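Local coordinates for protein 3-hydroxyadipyl-CoA dehydrogenase (Escherichia coli, PDB 3MOG) that catalyses the NAD-dependent oxidation of 3-hydroxyadipyl-CoA to 3-oxoadipyl-CoA in the breakdown of phenylacetate, at residues C[107-121]-C[132-144]. Residues are numbered along the deposited sequence; the frame is centred on the assembly and turned at random.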
ATOM      1  N   ALA C 107      10.754 -24.665  28.253  1.00 68.59           N
ATOM      2  CA  ALA C 107       9.472 -25.113  28.801  1.00 70.75           C
ATOM      3  C   ALA C 107       9.586 -26.437  29.575  1.00 68.50           C
ATOM      4  O   ALA C 107       8.942 -26.599  30.614  1.00 70.19           O
ATOM      5  CB  ALA C 107       8.415 -25.204  27.710  1.00 71.51           C
ATOM      6  N   GLU C 108      10.417 -27.359  29.081  1.00 69.50           N
ATOM      7  CA  GLU C 108      10.675 -28.637  29.782  1.00 72.02           C
ATOM      8  C   GLU C 108      11.710 -28.555  30.898  1.00 69.24           C
ATOM      9  O   GLU C 108      11.506 -29.139  31.961  1.00 72.49           O
ATOM     10  CB  GLU C 108      11.025 -29.786  28.825  1.00 74.72           C
ATOM     11  CG  GLU C 108      11.320 -29.393  27.395  1.00 78.81           C
ATOM     12  CD  GLU C 108      10.478 -30.198  26.425  1.00 90.60           C
ATOM     13  OE1 GLU C 108       9.260 -30.338  26.684  1.00 88.72           O
ATOM     14  OE2 GLU C 108      11.022 -30.692  25.414  1.00 94.54           O
ATOM     15  N   VAL C 109      12.805 -27.838  30.638  1.00 69.91           N
ATOM     16  CA  VAL C 109      13.884 -27.603  31.611  1.00 68.72           C
ATOM     17  C   VAL C 109      13.390 -26.939  32.911  1.00 65.57           C
ATOM     18  O   VAL C 109      13.663 -27.433  33.997  1.00 68.05           O
ATOM     19  CB  VAL C 109      15.049 -26.780  30.965  1.00 68.63           C
ATOM     20  CG1 VAL C 109      15.986 -26.196  32.018  1.00 70.64           C
ATOM     21  CG2 VAL C 109      15.831 -27.633  29.971  1.00 67.27           C
ATOM     22  N   CYS C 110      12.630 -25.852  32.779  1.00 68.23           N
ATOM     23  CA  CYS C 110      12.198 -25.028  33.918  1.00 65.76           C
ATOM     24  C   CYS C 110      10.820 -25.428  34.450  1.00 62.57           C
ATOM     25  O   CYS C 110      10.019 -25.998  33.704  1.00 61.54           O
ATOM     26  CB  CYS C 110      12.143 -23.553  33.494  1.00 63.93           C
ATOM     27  SG  CYS C 110      13.582 -22.983  32.600  1.00 65.69           S
ATOM     28  N   PRO C 111      10.533 -25.117  35.738  1.00 64.23           N
ATOM     29  CA  PRO C 111       9.153 -25.212  36.246  1.00 68.35           C
ATOM     30  C   PRO C 111       8.164 -24.327  35.463  1.00 70.70           C
ATOM     31  O   PRO C 111       8.566 -23.317  34.884  1.00 72.89           O
ATOM     32  CB  PRO C 111       9.270 -24.721  37.703  1.00 65.98           C
ATOM     33  CG  PRO C 111      10.664 -24.199  37.866  1.00 62.30           C
ATOM     34  CD  PRO C 111      11.493 -24.874  36.831  1.00 61.50           C
ATOM     35  N   PRO C 112       6.875 -24.708  35.441  1.00 72.13           N
ATOM     36  CA  PRO C 112       5.863 -23.908  34.741  1.00 70.99           C
ATOM     37  C   PRO C 112       5.497 -22.564  35.412  1.00 69.90           C
ATOM     38  O   PRO C 112       4.665 -21.825  34.879  1.00 66.26           O
ATOM     39  CB  PRO C 112       4.645 -24.844  34.702  1.00 73.96           C
ATOM     40  CG  PRO C 112       5.215 -26.227  34.895  1.00 74.60           C
ATOM     41  CD  PRO C 112       6.340 -26.018  35.852  1.00 72.84           C
ATOM     42  N   GLN C 113       6.105 -22.243  36.554  1.00 66.07           N
ATOM     43  CA  GLN C 113       5.912 -20.922  37.167  1.00 68.75           C
ATOM     44  C   GLN C 113       7.100 -19.972  36.928  1.00 68.38           C
ATOM     45  O   GLN C 113       7.104 -18.831  37.400  1.00 72.72           O
ATOM     46  CB  GLN C 113       5.571 -21.031  38.667  1.00 71.09           C
ATOM     47  CG  GLN C 113       6.742 -21.401  39.589  1.00 78.00           C
ATOM     48  CD  GLN C 113       6.896 -22.902  39.807  1.00 87.29           C
ATOM     49  OE1 GLN C 113       6.188 -23.716  39.203  1.00 86.21           O
ATOM     50  NE2 GLN C 113       7.831 -23.273  40.678  1.00 90.62           N
ATOM     51  N   THR C 114       8.102 -20.452  36.197  1.00 62.97           N
ATOM     52  CA  THR C 114       9.266 -19.644  35.849  1.00 62.45           C
ATOM     53  C   THR C 114       8.906 -18.706  34.704  1.00 60.51           C
ATOM     54  O   THR C 114       8.364 -19.137  33.681  1.00 56.80           O
ATOM     55  CB  THR C 114      10.488 -20.544  35.512  1.00 65.45           C
ATOM     56  OG1 THR C 114      11.148 -20.899  36.733  1.00 74.45           O
ATOM     57  CG2 THR C 114      11.499 -19.847  34.584  1.00 60.25           C
ATOM     58  N   LEU C 115       9.187 -17.419  34.898  1.00 56.56           N
ATOM     59  CA  LEU C 115       8.924 -16.398  33.883  1.00 53.17           C
ATOM     60  C   LEU C 115       9.935 -16.533  32.749  1.00 49.14           C
ATOM     61  O   LEU C 115      11.136 -16.656  32.984  1.00 50.53           O
ATOM     62  CB  LEU C 115       8.975 -15.003  34.509  1.00 52.03           C
ATOM     63  CG  LEU C 115       8.330 -14.833  35.901  1.00 52.41           C
ATOM     64  CD1 LEU C 115       8.572 -13.435  36.444  1.00 47.89           C
ATOM     65  CD2 LEU C 115       6.833 -15.148  35.909  1.00 48.33           C
ATOM     66  N   LEU C 116       9.434 -16.561  31.522  1.00 49.30           N
ATOM     67  CA  LEU C 116      10.273 -16.767  30.353  1.00 50.59           C
ATOM     68  C   LEU C 116      10.190 -15.544  29.468  1.00 51.49           C
ATOM     69  O   LEU C 116       9.189 -15.303  28.808  1.00 53.62           O
ATOM     70  CB  LEU C 116       9.843 -18.017  29.575  1.00 52.35           C
ATOM     71  CG  LEU C 116       9.949 -19.396  30.224  1.00 53.06           C
ATOM     72  CD1 LEU C 116       9.523 -20.485  29.225  1.00 43.24           C
ATOM     73  CD2 LEU C 116      11.352 -19.639  30.745  1.00 50.43           C
ATOM     74  N   THR C 117      11.236 -14.740  29.463  1.00 51.67           N
ATOM     75  CA  THR C 117      11.135 -13.492  28.754  1.00 47.25           C
ATOM     76  C   THR C 117      12.169 -13.363  27.665  1.00 47.26           C
ATOM     77  O   THR C 117      13.183 -14.070  27.660  1.00 48.59           O
ATOM     78  CB  THR C 117      11.220 -12.291  29.704  1.00 50.07           C
ATOM     79  OG1 THR C 117      12.524 -12.229  30.281  1.00 51.84           O
ATOM     80  CG2 THR C 117      10.190 -12.406  30.812  1.00 44.22           C
ATOM     81  N   THR C 118      11.896 -12.461  26.733  1.00 46.97           N
ATOM     82  CA  THR C 118      12.844 -12.159  25.678  1.00 43.69           C
ATOM     83  C   THR C 118      13.084 -10.656  25.574  1.00 45.42           C
ATOM     84  O   THR C 118      12.177  -9.848  25.819  1.00 49.88           O
ATOM     85  CB  THR C 118      12.394 -12.747  24.315  1.00 43.45           C
ATOM     86  OG1 THR C 118      13.279 -12.301  23.281  1.00 41.16           O
ATOM     87  CG2 THR C 118      11.002 -12.333  23.990  1.00 42.88           C
ATOM     88  N   ASN C 119      14.318 -10.302  25.231  1.00 40.54           N
ATOM     89  CA  ASN C 119      14.732  -8.915  25.036  1.00 43.72           C
ATOM     90  C   ASN C 119      14.413  -8.439  23.625  1.00 43.60           C
ATOM     91  O   ASN C 119      14.729  -7.316  23.275  1.00 39.18           O
ATOM     92  CB  ASN C 119      16.246  -8.763  25.324  1.00 40.97           C
ATOM     93  CG  ASN C 119      16.761  -7.328  25.104  1.00 50.44           C
ATOM     94  OD1 ASN C 119      16.156  -6.355  25.553  1.00 59.99           O
ATOM     95  ND2 ASN C 119      17.871  -7.202  24.391  1.00 46.63           N
ATOM     96  N   THR C 120      13.789  -9.285  22.807  1.00 46.45           N
ATOM     97  CA  THR C 120      13.616  -8.946  21.387  1.00 53.41           C
ATOM     98  C   THR C 120      12.860  -7.642  21.138  1.00 53.07           C
ATOM     99  O   THR C 120      11.962  -7.284  21.904  1.00 55.25           O
ATOM    100  CB  THR C 120      12.954 -10.071  20.562  1.00 53.07           C
ATOM    101  OG1 THR C 120      13.104  -9.764  19.173  1.00 65.01           O
ATOM    102  CG2 THR C 120      11.476 -10.225  20.878  1.00 49.64           C
ATOM    103  N   SER C 121      13.258  -6.946  20.077  1.00 49.46           N
ATOM    104  CA  SER C 121      12.608  -5.715  19.636  1.00 56.75           C
ATOM    105  C   SER C 121      11.710  -5.970  18.437  1.00 62.10           C
ATOM    106  O   SER C 121      10.894  -5.126  18.081  1.00 64.53           O
ATOM    107  CB  SER C 121      13.657  -4.693  19.204  1.00 51.56           C
ATOM    108  OG  SER C 121      14.633  -4.490  20.199  1.00 61.63           O
ATOM    109  N   ILE C 132       4.515 -23.199  23.177  1.00 85.45           N
ATOM    110  CA  ILE C 132       5.182 -23.564  24.428  1.00 82.20           C
ATOM    111  C   ILE C 132       4.199 -23.793  25.581  1.00 81.31           C
ATOM    112  O   ILE C 132       3.084 -23.268  25.566  1.00 79.69           O
ATOM    113  CB  ILE C 132       6.376 -22.601  24.794  1.00 80.84           C
ATOM    114  CG1 ILE C 132       5.931 -21.422  25.665  1.00 76.34           C
ATOM    115  CG2 ILE C 132       7.136 -22.158  23.536  1.00 71.59           C
ATOM    116  CD1 ILE C 132       6.243 -21.603  27.143  1.00 70.86           C
ATOM    117  N   LYS C 133       4.667 -24.556  26.574  1.00 82.92           N
ATOM    118  CA  LYS C 133       3.855 -25.179  27.630  1.00 84.90           C
ATOM    119  C   LYS C 133       2.884 -24.303  28.401  1.00 83.25           C
ATOM    120  O   LYS C 133       1.679 -24.519  28.331  1.00 91.43           O
ATOM    121  CB  LYS C 133       4.745 -25.977  28.599  1.00 87.37           C
ATOM    122  CG  LYS C 133       4.531 -27.506  28.628  1.00 96.74           C
ATOM    123  CD  LYS C 133       4.048 -28.127  27.305  1.00103.48           C
ATOM    124  CE  LYS C 133       2.616 -28.675  27.430  1.00106.62           C
ATOM    125  NZ  LYS C 133       2.086 -29.204  26.139  1.00105.46           N
ATOM    126  N   ASN C 134       3.392 -23.346  29.164  1.00 78.18           N
ATOM    127  CA  ASN C 134       2.517 -22.451  29.906  1.00 72.29           C
ATOM    128  C   ASN C 134       2.631 -21.059  29.317  1.00 66.58           C
ATOM    129  O   ASN C 134       3.402 -20.248  29.807  1.00 57.88           O
ATOM    130  CB  ASN C 134       2.897 -22.432  31.384  1.00 75.52           C
ATOM    131  CG  ASN C 134       2.359 -23.618  32.135  1.00 78.75           C
ATOM    132  OD1 ASN C 134       2.758 -24.751  31.876  1.00 80.37           O
ATOM    133  ND2 ASN C 134       1.455 -23.370  33.079  1.00 76.30           N
ATOM    134  N   PRO C 135       1.854 -20.768  28.259  1.00 67.97           N
ATOM    135  CA  PRO C 135       2.136 -19.576  27.443  1.00 65.07           C
ATOM    136  C   PRO C 135       1.986 -18.260  28.215  1.00 62.91           C
ATOM    137  O   PRO C 135       2.540 -17.236  27.812  1.00 67.08           O
ATOM    138  CB  PRO C 135       1.110 -19.680  26.313  1.00 67.41           C
ATOM    139  CG  PRO C 135      -0.026 -20.449  26.909  1.00 61.01           C
ATOM    140  CD  PRO C 135       0.571 -21.402  27.893  1.00 66.77           C
ATOM    141  N   GLU C 136       1.283 -18.332  29.340  1.00 58.11           N
ATOM    142  CA  GLU C 136       0.963 -17.204  30.203  1.00 60.41           C
ATOM    143  C   GLU C 136       2.151 -16.583  30.928  1.00 60.22           C
ATOM    144  O   GLU C 136       2.065 -15.441  31.395  1.00 64.26           O
ATOM    145  CB  GLU C 136      -0.060 -17.661  31.242  1.00 59.85           C
ATOM    146  CG  GLU C 136      -0.065 -19.181  31.436  1.00 73.77           C
ATOM    147  CD  GLU C 136      -0.130 -19.600  32.890  1.00 88.41           C
ATOM    148  OE1 GLU C 136      -0.857 -18.954  33.681  1.00 95.50           O
ATOM    149  OE2 GLU C 136       0.553 -20.588  33.238  1.00 95.99           O
ATOM    150  N   ARG C 137       3.243 -17.326  31.065  1.00 54.63           N
ATOM    151  CA  ARG C 137       4.413 -16.786  31.754  1.00 56.38           C
ATOM    152  C   ARG C 137       5.489 -16.359  30.767  1.00 54.45           C
ATOM    153  O   ARG C 137       6.613 -16.068  31.156  1.00 53.81           O
ATOM    154  CB  ARG C 137       4.960 -17.734  32.847  1.00 57.81           C
ATOM    155  CG  ARG C 137       5.030 -19.221  32.491  1.00 57.77           C
ATOM    156  CD  ARG C 137       6.109 -19.506  31.472  1.00 63.86           C
ATOM    157  NE  ARG C 137       6.013 -20.848  30.910  1.00 68.16           N
ATOM    158  CZ  ARG C 137       6.748 -21.880  31.311  1.00 63.87           C
ATOM    159  NH1 ARG C 137       7.641 -21.728  32.285  1.00 51.52           N
ATOM    160  NH2 ARG C 137       6.592 -23.062  30.728  1.00 59.56           N
ATOM    161  N   VAL C 138       5.135 -16.360  29.484  1.00 53.46           N
ATOM    162  CA  VAL C 138       5.977 -15.778  28.447  1.00 54.35           C
ATOM    163  C   VAL C 138       5.601 -14.299  28.283  1.00 54.59           C
ATOM    164  O   VAL C 138       4.423 -13.951  28.299  1.00 53.03           O
ATOM    165  CB  VAL C 138       5.841 -16.521  27.105  1.00 55.33           C
ATOM    166  CG1 VAL C 138       6.927 -16.099  26.131  1.00 54.50           C
ATOM    167  CG2 VAL C 138       5.895 -18.024  27.316  1.00 58.20           C
ATOM    168  N   ALA C 139       6.615 -13.444  28.155  1.00 50.23           N
ATOM    169  CA  ALA C 139       6.438 -11.999  28.060  1.00 50.07           C
ATOM    170  C   ALA C 139       7.693 -11.389  27.464  1.00 49.15           C
ATOM    171  O   ALA C 139       8.706 -12.053  27.348  1.00 48.76           O
ATOM    172  CB  ALA C 139       6.166 -11.393  29.441  1.00 43.35           C
ATOM    173  N   GLY C 140       7.624 -10.120  27.080  1.00 50.85           N
ATOM    174  CA  GLY C 140       8.804  -9.411  26.601  1.00 44.72           C
ATOM    175  C   GLY C 140       9.344  -8.557  27.717  1.00 46.46           C
ATOM    176  O   GLY C 140       8.583  -7.957  28.466  1.00 45.63           O
ATOM    177  N   LEU C 141      10.660  -8.527  27.845  1.00 49.20           N
ATOM    178  CA  LEU C 141      11.309  -7.636  28.785  1.00 45.23           C
ATOM    179  C   LEU C 141      12.384  -6.917  27.987  1.00 44.07           C
ATOM    180  O   LEU C 141      13.505  -7.402  27.836  1.00 46.38           O
ATOM    181  CB  LEU C 141      11.874  -8.427  29.980  1.00 47.26           C
ATOM    182  CG  LEU C 141      12.033  -7.722  31.330  1.00 45.21           C
ATOM    183  CD1 LEU C 141      10.702  -7.243  31.851  1.00 41.83           C
ATOM    184  CD2 LEU C 141      12.696  -8.638  32.357  1.00 49.13           C
ATOM    185  N   HIS C 142      12.012  -5.765  27.441  1.00 39.61           N
ATOM    186  CA  HIS C 142      12.813  -5.110  26.420  1.00 41.23           C
ATOM    187  C   HIS C 142      13.656  -3.962  26.964  1.00 44.56           C
ATOM    188  O   HIS C 142      13.131  -2.888  27.229  1.00 50.27           O
ATOM    189  CB  HIS C 142      11.896  -4.623  25.291  1.00 43.15           C
ATOM    190  CG  HIS C 142      12.613  -3.922  24.184  1.00 46.69           C
ATOM    191  ND1 HIS C 142      12.159  -2.740  23.634  1.00 45.87           N
ATOM    192  CD2 HIS C 142      13.756  -4.232  23.524  1.00 57.63           C
ATOM    193  CE1 HIS C 142      12.992  -2.355  22.681  1.00 46.84           C
ATOM    194  NE2 HIS C 142      13.973  -3.239  22.599  1.00 55.61           N
ATOM    195  N   PHE C 143      14.962  -4.202  27.106  1.00 39.71           N
ATOM    196  CA  PHE C 143      15.918  -3.215  27.615  1.00 42.30           C
ATOM    197  C   PHE C 143      16.515  -2.426  26.459  1.00 41.07           C
ATOM    198  O   PHE C 143      16.382  -2.810  25.302  1.00 42.12           O
ATOM    199  CB  PHE C 143      17.071  -3.925  28.345  1.00 40.77           C
ATOM    200  CG  PHE C 143      16.669  -4.630  29.619  1.00 39.52           C
ATOM    201  CD1 PHE C 143      16.064  -5.881  29.583  1.00 38.39           C
ATOM    202  CD2 PHE C 143      16.938  -4.053  30.852  1.00 46.84           C
ATOM    203  CE1 PHE C 143      15.719  -6.541  30.745  1.00 40.09           C
ATOM    204  CE2 PHE C 143      16.593  -4.702  32.033  1.00 37.91           C
ATOM    205  CZ  PHE C 143      15.974  -5.941  31.985  1.00 36.73           C
ATOM    206  N   PHE C 144      17.219  -1.348  26.773  1.00 44.42           N
ATOM    207  CA  PHE C 144      17.824  -0.514  25.734  1.00 48.53           C
ATOM    208  C   PHE C 144      19.340  -0.425  25.944  1.00 54.15           C
ATOM    209  O   PHE C 144      19.795  -0.415  27.079  1.00 52.67           O
ATOM    210  CB  PHE C 144      17.155   0.877  25.721  1.00 47.47           C
ATOM    211  CG  PHE C 144      15.721   0.860  25.208  1.00 47.65           C
ATOM    212  CD1 PHE C 144      14.670   0.400  26.011  1.00 34.24           C
ATOM    213  CD2 PHE C 144      15.430   1.284  23.915  1.00 48.08           C
ATOM    214  CE1 PHE C 144      13.363   0.352  25.537  1.00 43.72           C
ATOM    215  CE2 PHE C 144      14.118   1.240  23.435  1.00 53.52           C
ATOM    216  CZ  PHE C 144      13.081   0.782  24.258  1.00 38.88           C
TER
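Arg137 reaches back from the 3-10 turn just ahead of strand 138-143 into the turn that precedes strand 115-118, a worked example of one buried side chain tying a turn to a pair of parallel strands. Its CG sits between its own backbone N and carbonyl carbon (chi1 43°), and a bend at chi2 lays the chain alongside Leu116, both pointing the same way. NH1 then meets Thr114 O at 3.0 Å, in the guanidinium plane and on a carbonyl lone pair, with a nearly straight N-H (169°); its bond to Pro111 O is weak. Leu116 CD1 lies over the centre of one guanidinium face, 3.7 Å from Arg137 CZ, while Pro112 O lies off-centre over the opposite face. NE donates to Asn134 O, tilted out of the guanidinium plane, and Arg137 N approaches that oxygen from the other face of its carbonyl. The Asn134 side chain crosses Pro112 at a slant, OD1 being 3.4 Å from Pro112 CB, and its ND2 binds Glu136 OE2. With an alanine in place of Arg137, the carbonyl of Thr114 would probably lose its side-chain donor and a gap would open beside Leu116.

Farther along, backbone bonds alternate in parallel register from Leu116 N to Arg137 O (2.9 Å) up to Leu141 N to Thr118 O. Past the last bridge a side chain takes over: Asn119 CG, trans to its backbone N (chi1 179°), carries OD1 to Phe143 N at 2.9 Å, nearly along the C=O axis. His142 NE2 makes a weak bond to Ser121 OG (2.8 Å), while its ND1 is held by Glu154. Strands 115-118 and 138-143, linked through helix 125-128, form a beta-alpha-beta unit in the Rossmann-type NAD-binding domain of the 3-hydroxyacyl-CoA dehydrogenase family.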